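Local structure of uncharacterized conserved (Bdellovibrio bacteriovorus, 7O21) at residues Ile44-Asp47 against Lys52-Val55; Leu112-Asn117 against Asp157-Leu162; Lys65-Pro70 against Ala163-Leu168; Ile133-Ile138 against Thr171-Phe176. The protein probably trims peptidoglycan as an LD-carboxypeptidase of the YkuD family, in a predatory bacterium whose cell curvature arises from asymmetric wall editing. All coordinates share one frame; numbering follows the deposited sequence.

Contact 1: residues Ile44-Asp47 against Lys52-Val55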
loop_
_atom_site.group_PDB
_atom_site.type_symbol
_atom_site.label_atom_id
_atom_site.label_comp_id
_atom_site.label_asym_id
_atom_site.label_seq_id
_atom_site.Cartn_x
_atom_site.Cartn_y
_atom_site.Cartn_z
ATOM N N ILE A 44 -2.599 12.582 15.894
ATOM C CA ILE A 44 -1.328 12.767 16.590
ATOM C C ILE A 44 -0.530 13.843 15.868
ATOM O O ILE A 44 -0.401 13.804 14.635
ATOM C CB ILE A 44 -0.543 11.448 16.665
ATOM C CG1 ILE A 44 -1.301 10.435 17.543
ATOM C CG2 ILE A 44 0.867 11.716 17.194
ATOM C CD1 ILE A 44 -0.682 9.055 17.526
ATOM N N LEU A 45 -0.000 14.815 16.624
ATOM C CA LEU A 45 0.758 15.928 16.062
ATOM C C LEU A 45 2.149 15.914 16.677
ATOM O O LEU A 45 2.286 15.956 17.907
ATOM C CB LEU A 45 0.078 17.264 16.371
ATOM C CG LEU A 45 0.895 18.504 16.017
ATOM C CD1 LEU A 45 1.064 18.613 14.520
ATOM C CD2 LEU A 45 0.219 19.751 16.588
ATOM N N VAL A 46 3.177 15.838 15.832
ATOM C CA VAL A 46 4.570 15.814 16.283
ATOM C C VAL A 46 5.219 17.144 15.920
ATOM O O VAL A 46 5.252 17.531 14.747
ATOM C CB VAL A 46 5.351 14.643 15.673
ATOM C CG1 VAL A 46 6.802 14.642 16.187
ATOM C CG2 VAL A 46 4.662 13.320 15.956
ATOM N N ASP A 47 5.754 17.832 16.921
ATOM C CA ASP A 47 6.389 19.141 16.777
ATOM C C ASP A 47 7.882 18.905 17.002
ATOM O O ASP A 47 8.329 18.779 18.146
ATOM C CB ASP A 47 5.782 20.072 17.826
ATOM C CG ASP A 47 6.395 21.452 17.841
ATOM O OD1 ASP A 47 7.500 21.656 17.299
ATOM O OD2 ASP A 47 5.744 22.346 18.420
ATOM N N LYS A 52 7.827 17.563 21.090
ATOM C CA LYS A 52 6.563 17.241 21.738
ATOM C C LYS A 52 5.655 16.496 20.774
ATOM O O LYS A 52 5.610 16.808 19.580
ATOM C CB LYS A 52 5.819 18.493 22.212
ATOM C CG LYS A 52 6.578 19.322 23.237
ATOM C CD LYS A 52 6.585 18.666 24.604
ATOM C CE LYS A 52 7.015 19.658 25.675
ATOM N NZ LYS A 52 8.116 19.115 26.509
ATOM N N LEU A 53 4.907 15.546 21.312
ATOM C CA LEU A 53 3.859 14.845 20.589
ATOM C C LEU A 53 2.550 15.075 21.322
ATOM O O LEU A 53 2.463 14.821 22.529
ATOM C CB LEU A 53 4.177 13.355 20.521
ATOM C CG LEU A 53 3.200 12.432 19.798
ATOM C CD1 LEU A 53 3.948 11.177 19.353
ATOM C CD2 LEU A 53 2.017 12.056 20.698
ATOM N N SER A 54 1.534 15.548 20.606
ATOM C CA SER A 54 0.240 15.854 21.189
ATOM C C SER A 54 -0.841 15.006 20.537
ATOM O O SER A 54 -0.709 14.570 19.392
ATOM C CB SER A 54 -0.140 17.319 20.981
ATOM O OG SER A 54 0.893 18.200 21.381
ATOM N N VAL A 55 -1.898 14.743 21.295
ATOM C CA VAL A 55 -3.085 14.073 20.782
ATOM C C VAL A 55 -4.221 15.081 20.747
ATOM O O VAL A 55 -4.511 15.730 21.754
ATOM C CB VAL A 55 -3.466 12.849 21.631
ATOM C CG1 VAL A 55 -4.652 12.133 21.003
ATOM C CG2 VAL A 55 -2.285 11.910 21.758
HETATM O O HOH W 1 2.927 18.575 19.624
#
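L45 and S54 form a hydrogen-bonded pair in an antiparallel beta hairpin of the L,D-transpeptidase (YkuD) domain. L45 N donates to S54 O at 2.9 Å, and S54 N returns a bond to L45 O at 2.8 Å. D47 and K52 make the next such pair, beside the turn. D47 N meets K52 O at 2.9 Å and almost straight, with 175° at the hydrogen. The return bond from K52 N to D47 O is longer, 3.2 Å. The N and O of both pairs are thus satisfied across the hairpin. L45 O takes a second donor, a water at 3.2 Å. The same water is hydrogen-bonded to S54 OG at 2.7 Å, so it links that hydroxyl to the facing strand. S54 OG also bonds to E68 of strand 62-73. The carboxylate of D47 is used locally, with OD1 accepting from Q50 N in the turn. Backbone groups of I44 and V46 point away from the hairpin and pair with strand 172-176, so strand 42-47 is bonded along both edges. The face that carries I44, V46 and L53 is apolar. I44 CG2 stands opposite the backbone N, beside the carbonyl carbon, and this sets it against the branch of L53. The methyl I44 CG2 lies 3.6 Å from L53 CG, while V46 CG2 is 4.1 Å from L53 CD1.

Contact 2: residues Leu112-Asn117 against Asp157-Leu162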
loop_
_atom_site.group_PDB
_atom_site.type_symbol
_atom_site.label_atom_id
_atom_site.label_comp_id
_atom_site.label_asym_id
_atom_site.label_seq_id
_atom_site.Cartn_x
_atom_site.Cartn_y
_atom_site.Cartn_z
ATOM N N LEU A 112 6.718 -1.098 21.458
ATOM C CA LEU A 112 5.723 -1.063 20.399
ATOM C C LEU A 112 6.230 -0.164 19.290
ATOM O O LEU A 112 6.948 0.801 19.538
ATOM C CB LEU A 112 4.394 -0.480 20.899
ATOM C CG LEU A 112 3.371 -1.304 21.677
ATOM C CD1 LEU A 112 2.143 -0.440 21.947
ATOM C CD2 LEU A 112 2.974 -2.550 20.914
ATOM N N ALA A 113 5.796 -0.458 18.068
ATOM C CA ALA A 113 6.015 0.434 16.940
ATOM C C ALA A 113 4.741 0.495 16.125
ATOM O O ALA A 113 4.009 -0.490 16.020
ATOM C CB ALA A 113 7.151 -0.028 16.017
ATOM N N PHE A 114 4.491 1.656 15.532
ATOM C CA PHE A 114 3.406 1.828 14.581
ATOM C C PHE A 114 4.003 2.297 13.268
ATOM O O PHE A 114 4.771 3.262 13.246
ATOM C CB PHE A 114 2.400 2.855 15.092
ATOM C CG PHE A 114 1.655 2.403 16.306
ATOM C CD1 PHE A 114 2.158 2.665 17.577
ATOM C CD2 PHE A 114 0.459 1.698 16.187
ATOM C CE1 PHE A 114 1.486 2.238 18.704
ATOM C CE2 PHE A 114 -0.218 1.263 17.322
ATOM C CZ PHE A 114 0.300 1.535 18.582
ATOM N N THR A 115 3.672 1.595 12.185
ATOM C CA THR A 115 4.192 1.992 10.889
ATOM C C THR A 115 3.338 3.114 10.318
ATOM O O THR A 115 2.196 3.332 10.738
ATOM C CB THR A 115 4.175 0.798 9.935
ATOM O OG1 THR A 115 2.808 0.439 9.657
ATOM C CG2 THR A 115 4.903 -0.404 10.557
ATOM N N THR A 116 3.889 3.800 9.327
ATOM C CA THR A 116 3.162 4.849 8.621
ATOM C C THR A 116 3.019 4.498 7.141
ATOM O O THR A 116 3.520 3.471 6.654
ATOM C CB THR A 116 3.870 6.201 8.741
ATOM O OG1 THR A 116 5.068 6.196 7.943
ATOM C CG2 THR A 116 4.190 6.561 10.207
ATOM N N ASN A 117 2.320 5.370 6.417
ATOM C CA ASN A 117 2.221 5.268 4.969
ATOM C C ASN A 117 3.308 6.060 4.254
ATOM O O ASN A 117 3.187 6.296 3.048
ATOM C CB ASN A 117 0.826 5.684 4.485
ATOM C CG ASN A 117 0.538 7.157 4.735
ATOM O OD1 ASN A 117 0.917 7.698 5.750
ATOM N ND2 ASN A 117 -0.116 7.813 3.770
ATOM N N ASP A 157 6.543 4.099 28.278
ATOM C CA ASP A 157 5.271 4.414 28.967
ATOM C C ASP A 157 4.376 5.213 28.017
ATOM O O ASP A 157 3.219 4.976 27.999
ATOM C CB ASP A 157 5.515 5.082 30.325
ATOM C CG ASP A 157 6.110 6.480 30.293
ATOM O OD1 ASP A 157 6.877 6.754 29.431
ATOM O OD2 ASP A 157 5.809 7.239 31.186
ATOM N N VAL A 158 4.985 6.089 27.242
ATOM C CA VAL A 158 4.212 6.928 26.336
ATOM C C VAL A 158 3.627 6.106 25.199
ATOM O O VAL A 158 2.454 6.276 24.850
ATOM C CB VAL A 158 5.095 8.069 25.821
ATOM C CG1 VAL A 158 4.380 8.829 24.707
ATOM C CG2 VAL A 158 5.450 9.015 26.962
ATOM N N ILE A 159 4.417 5.205 24.603
ATOM C CA ILE A 159 3.893 4.489 23.437
ATOM C C ILE A 159 2.714 3.618 23.839
ATOM O O ILE A 159 1.769 3.433 23.055
ATOM C CB ILE A 159 4.987 3.708 22.670
ATOM C CG1 ILE A 159 4.509 3.363 21.252
ATOM C CG2 ILE A 159 5.360 2.419 23.410
ATOM C CD1 ILE A 159 4.511 4.534 20.281
ATOM N N LYS A 160 2.734 3.097 25.074
ATOM C CA LYS A 160 1.614 2.298 25.557
ATOM C C LYS A 160 0.363 3.149 25.769
ATOM O O LYS A 160 -0.754 2.682 25.522
ATOM C CB LYS A 160 2.008 1.557 26.833
ATOM C CG LYS A 160 3.116 0.549 26.617
ATOM C CD LYS A 160 3.623 -0.051 27.924
ATOM C CE LYS A 160 4.828 -0.936 27.654
ATOM N NZ LYS A 160 5.516 -1.377 28.906
ATOM N N LYS A 161 0.520 4.389 26.237
ATOM C CA LYS A 161 -0.630 5.285 26.323
ATOM C C LYS A 161 -1.167 5.624 24.937
ATOM O O LYS A 161 -2.387 5.646 24.722
ATOM C CB LYS A 161 -0.240 6.567 27.054
ATOM C CG LYS A 161 0.156 6.393 28.520
ATOM C CD LYS A 161 0.677 7.708 29.103
ATOM C CE LYS A 161 1.082 7.560 30.561
ATOM N NZ LYS A 161 1.779 8.784 31.063
ATOM N N LEU A 162 -0.278 5.905 23.983
ATOM C CA LEU A 162 -0.739 6.313 22.659
ATOM C C LEU A 162 -1.496 5.195 21.958
ATOM O O LEU A 162 -2.379 5.463 21.134
ATOM C CB LEU A 162 0.442 6.757 21.806
ATOM C CG LEU A 162 1.150 8.026 22.280
ATOM C CD1 LEU A 162 2.366 8.301 21.403
ATOM C CD2 LEU A 162 0.190 9.210 22.250
#
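The side chain of I159 rests against L112 and F114. The aliphatic part comes first. L112 CB sits in the fork of I159, 3.9 Å from I159 CG1 and 4.0 Å from I159 CG2. The end of L112 continues past this point, and its CD1 comes within 4.0 Å of I159 O. The longer branch of I159 has CG1 turned opposite the backbone N, chi1 -162°, which carries the ethyl group off the helix and on toward F114.

The aromatic part is an edge contact. I159 CD1 lies at the rim of the F114 ring, near the ring plane, 4.0 Å from F114 CD1. Carbon F114 CE1 is 4.1 Å from I159 CG1. The two side chains run antiparallel where they touch. This is helix 156-163 lying against the mixed beta sheet of the YkuD domain, and L112 and F114 offer the side chains it meets. The helix follows closely in the chain on C151, the predicted nucleophile. The side chain of I159 is about 6 Å from that of H136, the predicted proton donor/acceptor, so the packing lies beside the predicted active site.

Polar bonds serve each element separately. L162 N bonds to V158 O inside the helix at 2.9 Å. The strand is held by its sheet neighbours: F114 pairs by backbone with L135, and A113 with L99. T116 OG1 is hydrogen-bonded to I133 O, and T115 OG1 to E97 N.

Contact 3: residues Lys65-Pro70 against Ala163-Leu168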
loop_
_atom_site.group_PDB
_atom_site.type_symbol
_atom_site.label_atom_id
_atom_site.label_comp_id
_atom_site.label_asym_id
_atom_site.label_seq_id
_atom_site.Cartn_x
_atom_site.Cartn_y
_atom_site.Cartn_z
ATOM N N LYS A 65 -6.987 19.628 22.283
ATOM C CA LYS A 65 -5.816 18.869 22.699
ATOM C C LYS A 65 -6.153 18.133 23.984
ATOM O O LYS A 65 -6.645 18.735 24.944
ATOM C CB LYS A 65 -4.619 19.796 22.921
ATOM C CG LYS A 65 -3.317 19.056 23.221
ATOM C CD LYS A 65 -2.171 20.017 23.540
ATOM C CE LYS A 65 -1.506 20.541 22.267
ATOM N NZ LYS A 65 -0.307 21.400 22.530
ATOM N N ILE A 66 -5.907 16.827 24.003
ATOM C CA ILE A 66 -6.243 16.020 25.160
ATOM C C ILE A 66 -5.020 15.589 25.960
ATOM O O ILE A 66 -5.137 15.396 27.174
ATOM C CB ILE A 66 -7.142 14.816 24.836
ATOM C CG1 ILE A 66 -6.438 13.900 23.854
ATOM C CG2 ILE A 66 -8.496 15.282 24.294
ATOM C CD1 ILE A 66 -7.229 12.648 23.521
ATOM N N THR A 67 -3.860 15.435 25.330
ATOM C CA THR A 67 -2.650 15.077 26.062
ATOM C C THR A 67 -1.424 15.455 25.235
ATOM O O THR A 67 -1.529 15.826 24.062
ATOM C CB THR A 67 -2.650 13.590 26.429
ATOM O OG1 THR A 67 -1.655 13.345 27.436
ATOM C CG2 THR A 67 -2.359 12.740 25.204
ATOM N N GLU A 68 -0.255 15.378 25.875
ATOM C CA GLU A 68 0.997 15.798 25.270
ATOM C C GLU A 68 2.147 15.124 26.010
ATOM O O GLU A 68 2.114 15.005 27.241
ATOM C CB GLU A 68 1.146 17.321 25.373
ATOM C CG GLU A 68 2.371 17.885 24.691
ATOM C CD GLU A 68 2.288 19.388 24.530
ATOM O OE1 GLU A 68 1.319 19.870 23.904
ATOM O OE2 GLU A 68 3.180 20.086 25.036
ATOM N N TYR A 69 3.154 14.688 25.264
ATOM C CA TYR A 69 4.289 13.983 25.835
ATOM C C TYR A 69 5.567 14.421 25.123
ATOM O O TYR A 69 5.513 14.908 23.997
ATOM C CB TYR A 69 4.133 12.475 25.625
ATOM C CG TYR A 69 2.829 11.914 26.152
ATOM C CD1 TYR A 69 2.618 11.800 27.513
ATOM C CD2 TYR A 69 1.822 11.495 25.292
ATOM C CE1 TYR A 69 1.443 11.292 28.017
ATOM C CE2 TYR A 69 0.631 10.979 25.791
ATOM C CZ TYR A 69 0.455 10.882 27.155
ATOM O OH TYR A 69 -0.711 10.379 27.682
ATOM N N PRO A 70 6.718 14.230 25.764
ATOM C CA PRO A 70 7.978 14.432 25.039
ATOM C C PRO A 70 8.128 13.441 23.892
ATOM O O PRO A 70 7.650 12.304 23.951
ATOM C CB PRO A 70 9.049 14.193 26.112
ATOM C CG PRO A 70 8.309 14.278 27.440
ATOM C CD PRO A 70 6.926 13.798 27.155
ATOM N N ALA A 163 -1.162 3.943 22.261
ATOM C CA ALA A 163 -1.834 2.827 21.613
ATOM C C ALA A 163 -3.340 2.898 21.807
ATOM O O ALA A 163 -4.100 2.467 20.930
ATOM C CB ALA A 163 -1.274 1.495 22.128
ATOM N N ASP A 164 -3.789 3.471 22.927
ATOM C CA ASP A 164 -5.217 3.601 23.197
ATOM C C ASP A 164 -5.912 4.564 22.245
ATOM O O ASP A 164 -7.138 4.497 22.100
ATOM C CB ASP A 164 -5.446 4.048 24.645
ATOM C CG ASP A 164 -5.052 2.983 25.653
ATOM O OD1 ASP A 164 -5.016 1.788 25.281
ATOM O OD2 ASP A 164 -4.773 3.345 26.816
ATOM N N TYR A 165 -5.171 5.454 21.595
ATOM C CA TYR A 165 -5.778 6.439 20.707
ATOM C C TYR A 165 -5.630 6.095 19.235
ATOM O O TYR A 165 -6.164 6.822 18.391
ATOM C CB TYR A 165 -5.158 7.819 20.940
ATOM C CG TYR A 165 -5.307 8.370 22.334
ATOM C CD1 TYR A 165 -6.512 8.898 22.769
ATOM C CD2 TYR A 165 -4.227 8.389 23.208
ATOM C CE1 TYR A 165 -6.645 9.422 24.047
ATOM C CE2 TYR A 165 -4.348 8.906 24.484
ATOM C CZ TYR A 165 -5.559 9.417 24.898
ATOM O OH TYR A 165 -5.665 9.939 26.171
ATOM N N ILE A 166 -4.918 5.031 18.893
ATOM C CA ILE A 166 -4.536 4.773 17.511
ATOM C C ILE A 166 -5.450 3.713 16.917
ATOM O O ILE A 166 -5.524 2.583 17.414
ATOM C CB ILE A 166 -3.057 4.378 17.402
ATOM C CG1 ILE A 166 -2.177 5.580 17.742
ATOM C CG2 ILE A 166 -2.748 3.855 15.996
ATOM C CD1 ILE A 166 -0.737 5.185 17.997
ATOM N N LYS A 167 -6.138 4.086 15.845
ATOM C CA LYS A 167 -6.953 3.171 15.060
ATOM C C LYS A 167 -6.143 2.839 13.815
ATOM O O LYS A 167 -5.853 3.720 12.995
ATOM C CB LYS A 167 -8.272 3.855 14.713
ATOM C CG LYS A 167 -9.286 2.991 13.997
ATOM C CD LYS A 167 -10.605 3.786 13.944
ATOM C CE LYS A 167 -11.785 2.954 13.558
ATOM N NZ LYS A 167 -12.964 3.853 13.564
ATOM N N LEU A 168 -5.751 1.574 13.686
ATOM C CA LEU A 168 -4.875 1.191 12.589
ATOM C C LEU A 168 -5.550 1.455 11.253
ATOM O O LEU A 168 -6.734 1.162 11.068
ATOM C CB LEU A 168 -4.499 -0.283 12.709
ATOM C CG LEU A 168 -3.653 -0.622 13.932
ATOM C CD1 LEU A 168 -3.297 -2.099 13.870
ATOM C CD2 LEU A 168 -2.405 0.247 13.974
#
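The ring of Y165 is met by I66 and T67, both approaching obliquely. I66 CD1 comes to 3.3 Å from Y165 CE1, a tight approach, and to 3.9 Å from Y165 CZ. T67 CG2 lies on the same side of the ring plane, near the other carbon ortho to the hydroxyl, 4.4 Å from Y165 CE2. The same ring meets the ring of Y42 edge-to-face. The Y69 ring, further along the strand, packs instead on V158, K161 and L162 of helix 156-163.

I66 and Y165 reach toward each other across the gap. The ethyl branch of I66 starts between the backbone N and the carbonyl carbon, chi1 60°, and then runs extended, which brings CD1 to the ring. Adjacent residues of a regular strand would point to opposite faces, yet I66 and T67 both point toward Y165. Both also have backbone bonds to V55, and I66 has psi -29°. These features fit a classic beta bulge in strand 62-73.

On the other segment, A163 to I166 make a type I beta turn, closed by a weak bond from I166 N to A163 O at 3.4 Å. The turn lies at the end of helix 156-163 and presents Y165 to the strand.

The charges of the strand are paired elsewhere. K65 NZ and E68 OE1 form a salt bridge at 2.6 Å, and K65 NZ is also bonded to Y181 OH. What crosses to the 163-168 loop is methyl carbon against ring carbon, so the contact is apolar. It depends on the fit of methyl groups to one ring, near the protein surface and away from the predicted active site.

Contact 4: residues Ile133-Ile138 against Thr171-Phe176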
loop_
_atom_site.group_PDB
_atom_site.type_symbol
_atom_site.label_atom_id
_atom_site.label_comp_id
_atom_site.label_asym_id
_atom_site.label_seq_id
_atom_site.Cartn_x
_atom_site.Cartn_y
_atom_site.Cartn_z
ATOM N N ILE A 133 9.353 5.629 7.933
ATOM C CA ILE A 133 9.018 6.388 9.132
ATOM C C ILE A 133 8.071 5.544 9.963
ATOM O O ILE A 133 6.995 5.159 9.484
ATOM C CB ILE A 133 8.359 7.736 8.798
ATOM C CG1 ILE A 133 9.273 8.581 7.914
ATOM C CG2 ILE A 133 8.001 8.491 10.068
ATOM C CD1 ILE A 133 8.728 9.966 7.646
ATOM N N TRP A 134 8.452 5.300 11.219
ATOM C CA TRP A 134 7.612 4.662 12.215
ATOM C C TRP A 134 7.514 5.585 13.421
ATOM O O TRP A 134 8.382 6.434 13.652
ATOM C CB TRP A 134 8.250 3.363 12.732
ATOM C CG TRP A 134 8.274 2.191 11.789
ATOM C CD1 TRP A 134 7.845 2.153 10.497
ATOM C CD2 TRP A 134 8.749 0.877 12.097
ATOM N NE1 TRP A 134 8.037 0.891 9.971
ATOM C CE2 TRP A 134 8.586 0.089 10.940
ATOM C CE3 TRP A 134 9.303 0.291 13.242
ATOM C CZ2 TRP A 134 8.945 -1.262 10.897
ATOM C CZ3 TRP A 134 9.665 -1.043 13.199
ATOM C CH2 TRP A 134 9.478 -1.809 12.036
ATOM N N LEU A 135 6.466 5.374 14.215
ATOM C CA LEU A 135 6.374 5.907 15.571
ATOM C C LEU A 135 6.682 4.749 16.516
ATOM O O LEU A 135 6.014 3.712 16.455
ATOM C CB LEU A 135 4.959 6.428 15.825
ATOM C CG LEU A 135 4.573 6.657 17.289
ATOM C CD1 LEU A 135 5.309 7.847 17.946
ATOM C CD2 LEU A 135 3.069 6.859 17.364
ATOM N N HIS A 136 7.727 4.878 17.330
ATOM C CA HIS A 136 8.105 3.737 18.158
ATOM C C HIS A 136 8.748 4.208 19.451
ATOM O O HIS A 136 8.854 5.403 19.715
ATOM C CB HIS A 136 8.993 2.740 17.395
ATOM C CG HIS A 136 10.335 3.275 17.003
ATOM N ND1 HIS A 136 11.379 3.409 17.900
ATOM C CD2 HIS A 136 10.823 3.664 15.799
ATOM C CE1 HIS A 136 12.443 3.872 17.265
ATOM N NE2 HIS A 136 12.130 4.035 15.988
ATOM N N ALA A 137 9.143 3.248 20.282
ATOM C CA ALA A 137 9.785 3.554 21.547
ATOM C C ALA A 137 11.241 3.091 21.506
ATOM O O ALA A 137 11.811 2.878 20.422
ATOM C CB ALA A 137 8.970 2.956 22.693
ATOM N N ILE A 138 11.839 2.989 22.658
ATOM C CA ILE A 138 13.281 2.673 22.748
ATOM C C ILE A 138 13.567 2.322 24.202
ATOM O O ILE A 138 12.802 2.645 25.025
ATOM C CB ILE A 138 14.090 3.875 22.220
ATOM C CG1 ILE A 138 15.386 3.435 21.530
ATOM C CG2 ILE A 138 14.267 4.952 23.284
ATOM C CD1 ILE A 138 15.837 4.299 20.419
ATOM N N THR A 171 -5.765 6.557 11.973
ATOM C CA THR A 171 -5.317 7.714 12.765
ATOM C C THR A 171 -4.197 8.478 12.059
ATOM O O THR A 171 -3.130 7.901 11.800
ATOM C CB THR A 171 -4.872 7.273 14.161
ATOM O OG1 THR A 171 -6.004 6.736 14.854
ATOM C CG2 THR A 171 -4.313 8.466 14.961
ATOM N N PRO A 172 -4.362 9.772 11.792
ATOM C CA PRO A 172 -3.256 10.557 11.226
ATOM C C PRO A 172 -2.137 10.764 12.226
ATOM O O PRO A 172 -2.363 10.898 13.431
ATOM C CB PRO A 172 -3.902 11.913 10.906
ATOM C CG PRO A 172 -5.375 11.653 10.849
ATOM C CD PRO A 172 -5.624 10.531 11.834
ATOM N N ILE A 173 -0.917 10.822 11.703
ATOM C CA ILE A 173 0.219 11.372 12.430
ATOM C C ILE A 173 0.809 12.477 11.568
ATOM O O ILE A 173 1.166 12.253 10.403
ATOM C CB ILE A 173 1.247 10.299 12.833
ATOM C CG1 ILE A 173 2.372 10.934 13.632
ATOM C CG2 ILE A 173 1.772 9.507 11.606
ATOM C CD1 ILE A 173 3.229 9.920 14.385
ATOM N N LEU A 174 0.836 13.689 12.112
ATOM C CA LEU A 174 1.341 14.867 11.420
ATOM C C LEU A 174 2.727 15.136 11.977
ATOM O O LEU A 174 2.876 15.362 13.182
ATOM C CB LEU A 174 0.438 16.065 11.689
ATOM C CG LEU A 174 -1.038 15.911 11.309
ATOM C CD1 LEU A 174 -1.810 17.216 11.560
ATOM C CD2 LEU A 174 -1.198 15.436 9.876
ATOM N N ILE A 175 3.736 15.078 11.120
ATOM C CA ILE A 175 5.129 15.153 11.540
ATOM C C ILE A 175 5.686 16.440 10.951
ATOM O O ILE A 175 5.993 16.507 9.759
ATOM C CB ILE A 175 5.925 13.915 11.101
ATOM C CG1 ILE A 175 5.294 12.629 11.684
ATOM C CG2 ILE A 175 7.399 14.040 11.539
ATOM C CD1 ILE A 175 5.876 11.322 11.144
ATOM N N PHE A 176 5.811 17.483 11.771
ATOM C CA PHE A 176 6.122 18.822 11.279
ATOM C C PHE A 176 7.387 19.323 11.955
ATOM O O PHE A 176 7.533 19.190 13.175
ATOM C CB PHE A 176 4.965 19.780 11.583
ATOM C CG PHE A 176 3.664 19.447 10.860
ATOM C CD1 PHE A 176 3.663 18.700 9.689
ATOM C CD2 PHE A 176 2.451 19.906 11.358
ATOM C CE1 PHE A 176 2.463 18.420 9.014
ATOM C CE2 PHE A 176 1.249 19.631 10.694
ATOM C CZ PHE A 176 1.258 18.880 9.524
#
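I133 and L135 face I175 and I173 with CA atoms 9.9 Å apart for I133 and I175 and 8.8 Å apart for L135 and I173, so the two segments meet through side chains alone. I133 CG2 touches I175 CD1 at 3.7 Å. L135 CB is 4.2 Å from I173 CD1. The I173 side chain is extended, with CG1 opposite the backbone N at chi1 -178°, and this carries its end methyl across to L135. All four residues are buried in the YkuD domain.

W134 and H136 point elsewhere. H136, the predicted proton donor/acceptor, has ND1 bonded to A137 O at 2.6 Å. The acceptor lies in the imidazole plane, and the bond meets a lone pair of A137 O. This should fix the rotation of the ring, which also touches C151, the predicted nucleophile. The ring of Y109 meets H136 edge-to-face. W134 reaches the dimer interface, where it packs on G225 of the second subunit.

Strand 134-136 lies between strands 113-116 and 152-153, joining the latter by backbone bonds of W134 and H136. Strand 172-176 lies between strands 91-99 and 42-47. Helix 156-163 adds I159 against L135.

In the fold
All four contacts lie in the YkuD catalytic domain and reach the same mixed sheet. Contact 1 comes first along the chain. Contact 2 is nested inside the loop closed by contact 3, while contact 4 crosses both. Centres are about 7 Å apart for contacts 2 and 4, and about 12 Å for contacts 1 and 2. Strand 52-59 joins contact 1 to contact 3 through its neighbour 62-73, and strand 42-47 joins it to contact 4 through 172-176. Helix 156-163 packs on the sheet, with L162 against L53 and V55. Contacts 2 and 4 lie nearest the predicted H136 and C151 site, while contact 3 lies at the surface away from it.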